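Local coordinates for hyaluronidase-phage associated (Streptococcus pyogenes, PDB 2WB3), which cleaves hyaluronan as a lyase, as part of a phage tail fibre built on a triple-stranded beta-helix, at the interface of chains A and B. Residues are numbered along the deposited sequence; one frame, centred on the assembly and turned at random. Chains: chain A/B, Hyaluronidase-phage associated.

The interface of chains A and B. Residues chain A 18-21; chain B 2-4, 6.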
# COMPACT_ATOMS: atom_id res chain seq x y z
N SER A 18 -7.72 -9.59 -7.84
CA SER A 18 -6.41 -9.04 -8.16
C SER A 18 -5.60 -8.86 -6.89
O SER A 18 -6.14 -8.64 -5.82
CB SER A 18 -6.63 -7.70 -8.89
OG SER A 18 -7.20 -7.96 -10.19
N ALA A 19 -4.27 -8.91 -6.99
CA ALA A 19 -3.39 -8.50 -5.89
C ALA A 19 -3.60 -6.95 -5.61
O ALA A 19 -3.69 -6.50 -4.48
CB ALA A 19 -1.90 -8.82 -6.32
N LEU A 20 -3.68 -6.17 -6.67
CA LEU A 20 -3.76 -4.71 -6.55
C LEU A 20 -4.75 -4.15 -7.56
O LEU A 20 -4.64 -4.42 -8.77
CB LEU A 20 -2.35 -4.11 -6.72
CG LEU A 20 -2.34 -2.56 -6.62
CD1 LEU A 20 -2.92 -2.04 -5.34
CD2 LEU A 20 -0.92 -2.06 -6.77
N ASN A 21 -5.73 -3.38 -7.08
CA ASN A 21 -6.74 -2.83 -7.94
C ASN A 21 -6.81 -1.31 -7.65
O ASN A 21 -6.95 -0.92 -6.52
CB ASN A 21 -8.11 -3.47 -7.64
CG ASN A 21 -9.25 -2.81 -8.45
OD1 ASN A 21 -9.23 -2.83 -9.69
ND2 ASN A 21 -10.23 -2.24 -7.75
N ASN B 2 -10.40 -8.08 -3.81
CA ASN B 2 -8.99 -7.81 -4.13
C ASN B 2 -8.18 -7.70 -2.86
O ASN B 2 -8.68 -7.25 -1.81
CB ASN B 2 -8.85 -6.52 -4.97
CG ASN B 2 -9.69 -6.52 -6.23
OD1 ASN B 2 -10.44 -5.54 -6.49
ND2 ASN B 2 -9.60 -7.59 -7.03
N ALA B 3 -6.91 -8.09 -2.93
CA ALA B 3 -6.04 -7.97 -1.79
C ALA B 3 -5.82 -6.49 -1.40
O ALA B 3 -5.91 -6.15 -0.21
CB ALA B 3 -4.72 -8.61 -2.06
N VAL B 4 -5.46 -5.66 -2.36
CA VAL B 4 -5.29 -4.23 -2.05
C VAL B 4 -6.15 -3.47 -3.05
O VAL B 4 -6.06 -3.72 -4.23
CB VAL B 4 -3.82 -3.78 -2.15
CG1 VAL B 4 -3.68 -2.32 -1.77
CG2 VAL B 4 -2.98 -4.60 -1.15
N ILE B 6 -7.05 0.58 -4.04
CA ILE B 6 -6.74 2.01 -3.85
C ILE B 6 -7.75 2.81 -4.65
O ILE B 6 -7.84 2.64 -5.89
CB ILE B 6 -5.32 2.35 -4.34
CG1 ILE B 6 -4.34 1.26 -3.96
CG2 ILE B 6 -4.83 3.63 -3.71
CD1 ILE B 6 -3.99 1.28 -2.54
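Both A:Leu20 and B:Val4 turn a branch opposite their own backbone N: CG of A:Leu20 (chi1 179°) and CG1 of B:Val4 (chi1 -178°). These torsions, with the leucine chi2, bring methyl CD1 of A:Leu20 to CG1 of B:Val4 at 3.7 Å. The contact joins two subunits of the triple-stranded beta-helix of this phage tail-fibre lyase. Strand 20-24 of chain A runs parallel to strand 4-8 of chain B. The same CD1 also lies 3.8 Å from CG1 of B:Ile6, so one leucine methyl touches both beta-branched residues. This apolar side probably faces the inside of the fibre.

The main chains bond in the parallel pattern. B:Val4 uses both its polar backbone groups: its N donates to A:Ala19 O (2.9 Å), and its O accepts from A:Asn21 N (2.9 Å). The first donor is tilted from the carbonyl plane. Further along the strand, B:Ile6 N donates to A:Asn21 O (2.9 Å). At the other end, B:Ala3 N donates to A:Ser18 O (3.0 Å). A:Ala19 and B:Ala3 both have helix-like backbone torsions, a matched bend just before each strand. At this bend the neighbouring carbonyls of A:Ser18 and A:Ala19 both accept from chain B.

On the opposite side of the sheet from A:Leu20, B:Asn2 reaches across to A:Asn21. Its amide group lies against CB of A:Asn21, with B:Asn2 CG 3.7 Å from that carbon. The two amide planes are turned 41° apart, so they do not lie flat on each other. As modelled, B:Asn2 ND2 faces A:Ser18 N at 2.9 Å, which pairs two donors. The orientation of this amide is therefore doubtful. A flipped amide would offer its oxygen to A:Ser18 N.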